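Local coordinates for chitinase (Paenibacillus sp. FPU-7, PDB 5GZT), which probably hydrolyses internal beta-1,4 linkages of chitin and chitodextrins at random, acting as an endochitinase built with two family 18 glycoside hydrolase domains, at residues B[276-287]-B[616-626]; B[650-661]-B[673-681]. All blocks are in the same frame, centred on the assembly; numbering follows the deposited sequence.

Contact 1: residues B[276-287]-B[616-626]; sequences QGKIVSYIPAWV and NLAGFMYWEYS
The first and last strands of the family 18 TIM barrel close side by side, K278 to P284 running parallel to G619 to W623 with axes 4.7 Å apart. Backbone bonds alternate in parallel register, as in F620 N to K278 O and V280 N to F620 O. G619 suits its place because a CB would collide with K278 O. Just before the strands begin, Q276 NE2 reaches N616 OD1 (2.7 Å), and N616, with positive phi, ends the preceding helix as C-prime of a Schellman motif.

Inside the barrel Y282 packs against M621, whose SD lies obliquely 3.7 Å from Y282 CE1 in a Met-aromatic contact, and W623, whose CZ3 comes within 3.6 Å of Y282 CD2, ring planes 56° apart. Y282 OH is held by D407. A cis peptide follows W623, and beyond it Y625 N meets Y282 O almost straight on (2.9 Å). In E624, CG lies between the backbone N and the carbonyl carbon (chi1 44°) and the chain bends at chi2, which turns OE2 to accept from S626 OG (2.6 Å) and S626 N; water bridges OE1 to W286 NE1. With an alanine here, S626 N and OG would probably lose their shared acceptor and the water on W286 NE1 its second partner. A tryptophan closing the last strand before a cis peptide is a hallmark of family 18 barrels, consistent with W623 flooring the chitin cleft.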
loop_
_atom_site.group_PDB
_atom_site.type_symbol
_atom_site.label_atom_id
_atom_site.label_comp_id
_atom_site.label_asym_id
_atom_site.label_seq_id
_atom_site.Cartn_x
_atom_site.Cartn_y
_atom_site.Cartn_z
ATOM N N GLN B 276 4.874 1.724 9.703
ATOM C CA GLN B 276 5.007 0.634 8.736
ATOM C C GLN B 276 3.606 0.166 8.261
ATOM O O GLN B 276 2.588 0.484 8.853
ATOM C CB GLN B 276 5.759 -0.553 9.359
ATOM C CG GLN B 276 7.233 -0.339 9.618
ATOM C CD GLN B 276 7.873 -1.578 10.281
ATOM O OE1 GLN B 276 7.312 -2.681 10.253
ATOM N NE2 GLN B 276 9.049 -1.400 10.874
ATOM N N GLY B 277 3.583 -0.631 7.201
ATOM C CA GLY B 277 2.355 -1.284 6.758
ATOM C C GLY B 277 1.639 -0.662 5.564
ATOM O O GLY B 277 0.511 -1.038 5.241
ATOM N N LYS B 278 2.284 0.198 4.831
ATOM C CA LYS B 278 1.609 0.738 3.656
ATOM C C LYS B 278 1.508 -0.328 2.539
ATOM O O LYS B 278 2.447 -1.134 2.324
ATOM C CB LYS B 278 2.352 1.935 3.083
ATOM C CG LYS B 278 2.233 3.226 3.864
ATOM C CD LYS B 278 2.755 4.384 2.993
ATOM C CE LYS B 278 4.260 4.445 2.840
ATOM N NZ LYS B 278 4.752 5.129 4.086
ATOM N N ILE B 279 0.386 -0.311 1.833
ATOM C CA ILE B 279 0.209 -1.135 0.618
ATOM C C ILE B 279 -0.225 -0.222 -0.471
ATOM O O ILE B 279 -1.299 0.322 -0.406
ATOM C CB ILE B 279 -0.770 -2.268 0.813
ATOM C CG1 ILE B 279 -0.276 -3.215 1.934
ATOM C CG2 ILE B 279 -0.880 -3.029 -0.509
ATOM C CD1 ILE B 279 -1.336 -4.199 2.376
ATOM N N VAL B 280 0.683 0.064 -1.390
ATOM C CA VAL B 280 0.430 0.930 -2.515
ATOM C C VAL B 280 -0.003 0.090 -3.730
ATOM O O VAL B 280 0.801 -0.626 -4.296
ATOM C CB VAL B 280 1.660 1.737 -2.884
ATOM C CG1 VAL B 280 1.458 2.469 -4.206
ATOM C CG2 VAL B 280 1.916 2.767 -1.777
ATOM N N SER B 281 -1.280 0.165 -4.044
ATOM C CA SER B 281 -1.885 -0.474 -5.218
ATOM C C SER B 281 -1.965 0.462 -6.427
ATOM O O SER B 281 -2.714 1.420 -6.400
ATOM C CB SER B 281 -3.267 -1.029 -4.844
ATOM O OG SER B 281 -4.000 -1.489 -5.997
ATOM N N TYR B 282 -1.162 0.223 -7.455
ATOM C CA TYR B 282 -1.237 0.971 -8.717
ATOM C C TYR B 282 -2.471 0.465 -9.430
ATOM O O TYR B 282 -2.702 -0.751 -9.462
ATOM C CB TYR B 282 -0.035 0.760 -9.643
ATOM C CG TYR B 282 1.122 1.708 -9.416
ATOM C CD1 TYR B 282 2.107 1.425 -8.475
ATOM C CD2 TYR B 282 1.256 2.873 -10.133
ATOM C CE1 TYR B 282 3.195 2.279 -8.287
ATOM C CE2 TYR B 282 2.336 3.726 -9.919
ATOM C CZ TYR B 282 3.309 3.436 -8.988
ATOM O OH TYR B 282 4.415 4.249 -8.786
ATOM N N ILE B 283 -3.260 1.392 -9.981
ATOM C CA ILE B 283 -4.492 1.095 -10.708
ATOM C C ILE B 283 -4.404 1.800 -12.036
ATOM O O ILE B 283 -4.195 2.987 -12.063
ATOM C CB ILE B 283 -5.714 1.616 -9.948
ATOM C CG1 ILE B 283 -6.081 0.638 -8.831
ATOM C CG2 ILE B 283 -6.918 1.791 -10.887
ATOM C CD1 ILE B 283 -7.114 -0.413 -9.225
ATOM N N PRO B 284 -4.608 1.077 -13.155
ATOM C CA PRO B 284 -4.370 1.641 -14.445
ATOM C C PRO B 284 -5.544 2.523 -14.901
ATOM O O PRO B 284 -6.708 2.169 -14.715
ATOM C CB PRO B 284 -4.326 0.414 -15.360
ATOM C CG PRO B 284 -5.185 -0.563 -14.697
ATOM C CD PRO B 284 -4.965 -0.348 -13.232
ATOM N N ALA B 285 -5.198 3.584 -15.583
ATOM C CA ALA B 285 -6.167 4.572 -16.039
ATOM C C ALA B 285 -6.974 4.071 -17.205
ATOM O O ALA B 285 -8.053 4.588 -17.464
ATOM C CB ALA B 285 -5.448 5.852 -16.433
ATOM N N TRP B 286 -6.477 3.043 -17.861
ATOM C CA TRP B 286 -7.004 2.588 -19.151
ATOM C C TRP B 286 -8.004 1.481 -18.976
ATOM O O TRP B 286 -8.421 0.908 -19.942
ATOM C CB TRP B 286 -5.851 2.157 -20.096
ATOM C CG TRP B 286 -4.730 1.351 -19.485
ATOM C CD1 TRP B 286 -4.696 -0.005 -19.278
ATOM C CD2 TRP B 286 -3.469 1.847 -19.017
ATOM N NE1 TRP B 286 -3.478 -0.380 -18.714
ATOM C CE2 TRP B 286 -2.743 0.740 -18.494
ATOM C CE3 TRP B 286 -2.907 3.124 -18.935
ATOM C CZ2 TRP B 286 -1.451 0.865 -17.980
ATOM C CZ3 TRP B 286 -1.664 3.266 -18.384
ATOM C CH2 TRP B 286 -0.933 2.147 -17.921
ATOM N N VAL B 287 -8.317 1.096 -17.748
ATOM C CA VAL B 287 -9.493 0.284 -17.498
ATOM C C VAL B 287 -10.627 1.264 -17.190
ATOM O O VAL B 287 -10.425 2.338 -16.507
ATOM C CB VAL B 287 -9.236 -0.707 -16.322
ATOM C CG1 VAL B 287 -10.493 -1.459 -15.885
ATOM C CG2 VAL B 287 -8.134 -1.679 -16.712
ATOM N N ASN B 616 12.165 -3.674 8.500
ATOM C CA ASN B 616 11.421 -2.521 8.889
ATOM C C ASN B 616 11.305 -1.497 7.765
ATOM O O ASN B 616 11.499 -0.298 7.958
ATOM C CB ASN B 616 11.995 -1.945 10.198
ATOM C CG ASN B 616 11.838 -2.916 11.310
ATOM O OD1 ASN B 616 10.734 -3.252 11.760
ATOM N ND2 ASN B 616 12.928 -3.417 11.733
ATOM N N LEU B 617 10.856 -2.004 6.609
ATOM C CA LEU B 617 10.581 -1.140 5.453
ATOM C C LEU B 617 9.189 -0.577 5.537
ATOM O O LEU B 617 8.374 -0.919 6.409
ATOM C CB LEU B 617 10.894 -1.927 4.150
ATOM C CG LEU B 617 12.259 -2.563 4.124
ATOM C CD1 LEU B 617 12.543 -3.429 2.897
ATOM C CD2 LEU B 617 13.314 -1.494 4.179
ATOM N N ALA B 618 8.924 0.367 4.653
ATOM C CA ALA B 618 7.672 1.166 4.668
ATOM C C ALA B 618 6.414 0.365 4.285
ATOM O O ALA B 618 5.251 0.666 4.717
ATOM C CB ALA B 618 7.865 2.374 3.731
ATOM N N GLY B 619 6.642 -0.663 3.466
ATOM C CA GLY B 619 5.549 -1.480 2.997
ATOM C C GLY B 619 5.795 -2.095 1.612
ATOM O O GLY B 619 6.966 -2.171 1.136
ATOM N N PHE B 620 4.672 -2.478 0.975
ATOM C CA PHE B 620 4.617 -3.255 -0.229
ATOM C C PHE B 620 3.904 -2.466 -1.312
ATOM O O PHE B 620 2.743 -2.071 -1.160
ATOM C CB PHE B 620 3.866 -4.567 0.080
ATOM C CG PHE B 620 4.206 -5.746 -0.865
ATOM C CD1 PHE B 620 4.207 -5.605 -2.272
ATOM C CD2 PHE B 620 4.384 -7.023 -0.368
ATOM C CE1 PHE B 620 4.501 -6.681 -3.106
ATOM C CE2 PHE B 620 4.665 -8.081 -1.216
ATOM C CZ PHE B 620 4.705 -7.898 -2.588
ATOM N N MET B 621 4.582 -2.225 -2.429
ATOM C CA MET B 621 3.959 -1.559 -3.607
ATOM C C MET B 621 3.813 -2.616 -4.732
ATOM O O MET B 621 4.682 -3.470 -4.848
ATOM C CB MET B 621 4.857 -0.437 -4.145
ATOM C CG MET B 621 4.389 0.156 -5.463
ATOM S SD MET B 621 4.977 -0.648 -6.940
ATOM C CE MET B 621 6.668 -0.030 -7.087
ATOM N N TYR B 622 2.765 -2.539 -5.547
ATOM C CA TYR B 622 2.656 -3.436 -6.698
ATOM C C TYR B 622 1.994 -2.849 -7.933
ATOM O O TYR B 622 1.104 -2.017 -7.811
ATOM C CB TYR B 622 1.945 -4.711 -6.262
ATOM C CG TYR B 622 0.583 -4.573 -5.571
ATOM C CD1 TYR B 622 -0.585 -4.239 -6.270
ATOM C CD2 TYR B 622 0.460 -4.824 -4.251
ATOM C CE1 TYR B 622 -1.857 -4.139 -5.596
ATOM C CE2 TYR B 622 -0.761 -4.811 -3.604
ATOM C CZ TYR B 622 -1.933 -4.448 -4.282
ATOM O OH TYR B 622 -3.123 -4.454 -3.513
ATOM N N TRP B 623 2.507 -3.274 -9.096
ATOM C CA TRP B 623 2.022 -2.941 -10.400
ATOM C C TRP B 623 1.470 -4.215 -11.017
ATOM O O TRP B 623 2.245 -5.171 -11.158
ATOM C CB TRP B 623 3.187 -2.527 -11.295
ATOM C CG TRP B 623 2.717 -2.227 -12.674
ATOM C CD1 TRP B 623 2.645 -3.083 -13.738
ATOM C CD2 TRP B 623 2.230 -0.985 -13.128
ATOM N NE1 TRP B 623 2.134 -2.445 -14.818
ATOM C CE2 TRP B 623 1.849 -1.157 -14.482
ATOM C CE3 TRP B 623 2.071 0.252 -12.544
ATOM C CZ2 TRP B 623 1.294 -0.131 -15.237
ATOM C CZ3 TRP B 623 1.502 1.300 -13.321
ATOM C CH2 TRP B 623 1.168 1.110 -14.641
ATOM N N GLU B 624 0.185 -4.302 -11.369
ATOM C CA GLU B 624 -0.861 -3.374 -10.993
ATOM C C GLU B 624 -2.123 -4.196 -10.674
ATOM O O GLU B 624 -2.255 -5.362 -11.087
ATOM C CB GLU B 624 -1.104 -2.263 -12.053
ATOM C CG GLU B 624 -1.166 -2.653 -13.544
ATOM C CD GLU B 624 -2.543 -3.099 -13.997
ATOM O OE1 GLU B 624 -2.697 -3.226 -15.188
ATOM O OE2 GLU B 624 -3.444 -3.375 -13.176
ATOM N N TYR B 625 -2.990 -3.595 -9.876
ATOM C CA TYR B 625 -4.089 -4.314 -9.180
ATOM C C TYR B 625 -4.945 -5.147 -10.114
ATOM O O TYR B 625 -5.355 -6.238 -9.717
ATOM C CB TYR B 625 -4.934 -3.349 -8.372
ATOM C CG TYR B 625 -6.042 -3.967 -7.534
ATOM C CD1 TYR B 625 -5.822 -4.367 -6.246
ATOM C CD2 TYR B 625 -7.344 -4.140 -8.061
ATOM C CE1 TYR B 625 -6.800 -5.007 -5.503
ATOM C CE2 TYR B 625 -8.356 -4.681 -7.278
ATOM C CZ TYR B 625 -8.080 -5.125 -6.021
ATOM O OH TYR B 625 -9.049 -5.713 -5.218
ATOM N N SER B 626 -5.180 -4.660 -11.333
ATOM C CA SER B 626 -6.124 -5.355 -12.245
ATOM C C SER B 626 -5.616 -6.667 -12.843
ATOM O O SER B 626 -6.370 -7.406 -13.507
ATOM C CB SER B 626 -6.558 -4.413 -13.383
ATOM O OG SER B 626 -5.578 -4.222 -14.426
HETATM O O HOH W 1 9.814 1.406 9.886
HETATM O O HOH W 2 5.717 -2.029 6.307
HETATM O O HOH W 3 5.004 3.079 6.111
HETATM O O HOH W 4 -3.782 -3.217 -17.891
#

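Contact 2: residues B[650-661]-B[673-681]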
loop_
_atom_site.group_PDB
_atom_site.type_symbol
_atom_site.label_atom_id
_atom_site.label_comp_id
_atom_site.label_asym_id
_atom_site.label_seq_id
_atom_site.Cartn_x
_atom_site.Cartn_y
_atom_site.Cartn_z
ATOM N N LEU B 650 0.279 -17.875 10.674
ATOM C CA LEU B 650 -0.799 -18.130 9.763
ATOM C C LEU B 650 -0.939 -19.643 9.591
ATOM O O LEU B 650 0.035 -20.365 9.495
ATOM C CB LEU B 650 -0.527 -17.421 8.439
ATOM C CG LEU B 650 -0.421 -15.898 8.502
ATOM C CD1 LEU B 650 0.150 -15.246 7.227
ATOM C CD2 LEU B 650 -1.798 -15.347 8.810
ATOM N N SER B 651 -2.176 -20.121 9.643
ATOM C CA SER B 651 -2.566 -21.451 9.257
ATOM C C SER B 651 -2.721 -21.648 7.740
ATOM O O SER B 651 -3.228 -20.825 7.064
ATOM C CB SER B 651 -3.970 -21.737 9.865
ATOM O OG SER B 651 -3.732 -22.256 11.145
ATOM N N VAL B 652 -2.340 -22.796 7.227
ATOM C CA VAL B 652 -2.713 -23.165 5.883
ATOM C C VAL B 652 -4.268 -23.223 5.895
ATOM O O VAL B 652 -4.857 -23.642 6.890
ATOM C CB VAL B 652 -2.116 -24.510 5.515
ATOM C CG1 VAL B 652 -2.610 -24.986 4.132
ATOM C CG2 VAL B 652 -0.569 -24.499 5.469
ATOM N N GLY B 653 -4.882 -22.746 4.831
ATOM C CA GLY B 653 -6.335 -22.680 4.594
ATOM C C GLY B 653 -6.621 -23.483 3.290
ATOM O O GLY B 653 -5.810 -23.483 2.301
ATOM N N THR B 654 -7.731 -24.218 3.307
ATOM C CA THR B 654 -8.270 -24.873 2.131
ATOM C C THR B 654 -9.672 -24.514 1.691
ATOM O O THR B 654 -10.426 -23.930 2.464
ATOM C CB THR B 654 -8.237 -26.384 2.368
ATOM O OG1 THR B 654 -9.136 -26.741 3.433
ATOM C CG2 THR B 654 -6.868 -26.851 2.659
ATOM N N SER B 655 -9.977 -24.820 0.406
ATOM C CA SER B 655 -11.298 -24.760 -0.154
ATOM C C SER B 655 -11.511 -26.096 -0.862
ATOM O O SER B 655 -10.654 -26.955 -0.844
ATOM C CB SER B 655 -11.560 -23.514 -1.039
ATOM O OG SER B 655 -10.780 -23.615 -2.217
ATOM N N VAL B 656 -12.690 -26.339 -1.417
ATOM C CA VAL B 656 -12.892 -27.564 -2.118
ATOM C C VAL B 656 -13.266 -27.265 -3.590
ATOM O O VAL B 656 -14.046 -26.377 -3.896
ATOM C CB VAL B 656 -14.083 -28.307 -1.462
ATOM C CG1 VAL B 656 -14.407 -29.576 -2.282
ATOM C CG2 VAL B 656 -13.737 -28.678 -0.041
ATOM N N TYR B 657 -12.741 -28.055 -4.512
ATOM C CA TYR B 657 -13.082 -27.888 -5.897
ATOM C C TYR B 657 -13.839 -29.149 -6.362
ATOM O O TYR B 657 -14.792 -29.053 -7.126
ATOM C CB TYR B 657 -11.771 -27.795 -6.695
ATOM C CG TYR B 657 -11.997 -27.695 -8.183
ATOM C CD1 TYR B 657 -12.293 -26.486 -8.781
ATOM C CD2 TYR B 657 -11.842 -28.779 -8.948
ATOM C CE1 TYR B 657 -12.514 -26.387 -10.160
ATOM C CE2 TYR B 657 -12.097 -28.744 -10.276
ATOM C CZ TYR B 657 -12.405 -27.554 -10.881
ATOM O OH TYR B 657 -12.542 -27.670 -12.253
ATOM N N ALA B 658 -13.407 -30.306 -5.910
ATOM C CA ALA B 658 -14.068 -31.589 -6.155
ATOM C C ALA B 658 -14.206 -32.331 -4.821
ATOM O O ALA B 658 -13.228 -32.810 -4.275
ATOM C CB ALA B 658 -13.307 -32.452 -7.144
ATOM N N GLY B 659 -15.403 -32.364 -4.274
ATOM C CA GLY B 659 -15.591 -32.898 -2.923
ATOM C C GLY B 659 -16.500 -34.096 -2.780
ATOM O O GLY B 659 -16.806 -34.522 -1.594
ATOM N N THR B 660 -16.789 -34.758 -3.904
ATOM C CA THR B 660 -17.661 -35.949 -3.879
ATOM C C THR B 660 -17.097 -37.116 -4.684
ATOM O O THR B 660 -16.609 -36.950 -5.800
ATOM C CB THR B 660 -19.004 -35.643 -4.490
ATOM O OG1 THR B 660 -19.683 -34.637 -3.766
ATOM C CG2 THR B 660 -19.875 -36.890 -4.450
ATOM N N VAL B 661 -17.068 -38.276 -4.064
ATOM C CA VAL B 661 -16.903 -39.544 -4.720
ATOM C C VAL B 661 -18.126 -40.381 -4.313
ATOM O O VAL B 661 -18.427 -40.468 -3.096
ATOM C CB VAL B 661 -15.634 -40.242 -4.349
ATOM C CG1 VAL B 661 -15.580 -41.616 -4.999
ATOM C CG2 VAL B 661 -14.413 -39.409 -4.759
ATOM N N THR B 673 -11.361 -38.733 -7.271
ATOM C CA THR B 673 -10.423 -37.799 -6.807
ATOM C C THR B 673 -11.078 -36.614 -6.128
ATOM O O THR B 673 -11.949 -35.949 -6.681
ATOM C CB THR B 673 -9.560 -37.300 -8.036
ATOM O OG1 THR B 673 -8.953 -38.463 -8.578
ATOM C CG2 THR B 673 -8.418 -36.349 -7.568
ATOM N N PHE B 674 -10.628 -36.329 -4.948
ATOM C CA PHE B 674 -10.996 -35.102 -4.220
ATOM C C PHE B 674 -9.904 -34.072 -4.550
ATOM O O PHE B 674 -8.681 -34.441 -4.646
ATOM C CB PHE B 674 -10.942 -35.339 -2.719
ATOM C CG PHE B 674 -11.975 -36.323 -2.231
ATOM C CD1 PHE B 674 -13.322 -36.057 -2.384
ATOM C CD2 PHE B 674 -11.600 -37.461 -1.589
ATOM C CE1 PHE B 674 -14.296 -36.928 -1.869
ATOM C CE2 PHE B 674 -12.546 -38.320 -1.084
ATOM C CZ PHE B 674 -13.895 -38.039 -1.235
ATOM N N ILE B 675 -10.322 -32.841 -4.785
ATOM C CA ILE B 675 -9.411 -31.769 -5.065
ATOM C C ILE B 675 -9.670 -30.604 -4.140
ATOM O O ILE B 675 -10.770 -30.110 -4.133
ATOM C CB ILE B 675 -9.477 -31.332 -6.544
ATOM C CG1 ILE B 675 -9.063 -32.500 -7.456
ATOM C CG2 ILE B 675 -8.470 -30.177 -6.801
ATOM C CD1 ILE B 675 -9.403 -32.181 -8.941
ATOM N N LEU B 676 -8.623 -30.153 -3.425
ATOM C CA LEU B 676 -8.740 -29.072 -2.464
ATOM C C LEU B 676 -7.658 -27.994 -2.719
ATOM O O LEU B 676 -6.473 -28.171 -2.289
ATOM C CB LEU B 676 -8.590 -29.596 -1.039
ATOM C CG LEU B 676 -9.614 -30.669 -0.597
ATOM C CD1 LEU B 676 -9.090 -32.052 -0.926
ATOM C CD2 LEU B 676 -9.922 -30.634 0.865
ATOM N N PRO B 677 -8.060 -26.917 -3.360
ATOM C CA PRO B 677 -7.197 -25.727 -3.511
ATOM C C PRO B 677 -6.856 -25.103 -2.154
ATOM O O PRO B 677 -7.712 -25.128 -1.195
ATOM C CB PRO B 677 -8.039 -24.768 -4.371
ATOM C CG PRO B 677 -9.055 -25.680 -5.064
ATOM C CD PRO B 677 -9.405 -26.656 -3.962
ATOM N N LEU B 678 -5.645 -24.575 -2.051
ATOM C CA LEU B 678 -5.294 -23.812 -0.902
ATOM C C LEU B 678 -5.757 -22.393 -1.098
ATOM O O LEU B 678 -5.690 -21.828 -2.193
ATOM C CB LEU B 678 -3.824 -23.909 -0.597
ATOM C CG LEU B 678 -3.329 -25.148 0.146
ATOM C CD1 LEU B 678 -3.573 -26.525 -0.491
ATOM C CD2 LEU B 678 -1.829 -24.995 0.403
ATOM N N THR B 679 -6.292 -21.823 -0.018
ATOM C CA THR B 679 -6.671 -20.464 0.105
ATOM C C THR B 679 -5.627 -19.687 0.871
ATOM O O THR B 679 -5.606 -18.493 0.777
ATOM C CB THR B 679 -7.948 -20.248 0.928
ATOM O OG1 THR B 679 -7.831 -20.904 2.173
ATOM C CG2 THR B 679 -9.080 -20.895 0.255
ATOM N N GLN B 680 -4.772 -20.336 1.600
ATOM C CA GLN B 680 -3.722 -19.637 2.349
ATOM C C GLN B 680 -2.560 -20.591 2.420
ATOM O O GLN B 680 -2.757 -21.731 2.805
ATOM C CB GLN B 680 -4.253 -19.155 3.696
ATOM C CG GLN B 680 -3.178 -18.514 4.523
ATOM C CD GLN B 680 -3.695 -17.633 5.652
ATOM O OE1 GLN B 680 -3.880 -18.109 6.791
ATOM N NE2 GLN B 680 -3.864 -16.340 5.360
ATOM N N GLY B 681 -1.356 -20.158 1.970
ATOM C CA GLY B 681 -0.229 -21.083 1.836
ATOM C C GLY B 681 -0.117 -21.564 0.410
ATOM O O GLY B 681 -1.120 -21.569 -0.323
HETATM O O HOH W 5 -9.969 -21.021 3.679
HETATM O O HOH W 6 -14.513 -35.993 -7.141
#
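V661 CG2 sits over one face of the F674 ring, 4.0 Å from its centroid, in a CH-pi contact that marks the tightly packed side of this antiparallel pairing. F674 keeps CG anti to the carbonyl carbon (chi1 -66°), which brings the ring beside G659, with A658 O and T660 N at its edge. Along the same face V652 CG1 touches L678 CD2 at 3.8 Å; branched aliphatic residues suit these inward places.

The pairing falls into two short ladders, each with a classic beta bulge. I675 O accepts from both Y657 N (2.9 Å) and A658 N (3.2 Å), and T679 and Q680 both face G653. A side chain at G653 would run into T679 OG1, so glycine fits. Between the bulges S655 N gives a nearly axial bond to P677 O (2.8 Å); proline has no N-H to offer S655 O, and P677 CD lies against that oxygen instead (3.4 Å), interrupting the pairing.

The other side is looser and wetter. Y657 lays its CB on P677 CD (3.8 Å) and runs alongside I675, its ring meeting H711 edge-to-face, and exposed T679 shares a water between OG1 and T654 O. A second water joins T660 O to T673 O, where the strands part. The packed face is covered by strands 732-738 (V736, V738) and 754-759 (A754, V756), while I675 lies on A714 of strand 714-723.

How the contacts relate
From the N terminus, the chain passes the beta-helical region before entering the first barrel at residues 276-287. Contact 1 then closes a loop of 328 residues, drawing the start and end of the first catalytic domain together. Helix 633-642, which packs on the outer side of strand 619-623, carries the chain onward to 650-661. Contact 2 closes a far shorter loop of 11 residues at the entry to the immunoglobulin-like domain. The two lie in series, neither nested nor crossed, with centres about 28 Å apart and nearest atoms about 12 Å apart. The second barrel follows, and its K1104 and Q1106 bond to the 650-661 segment.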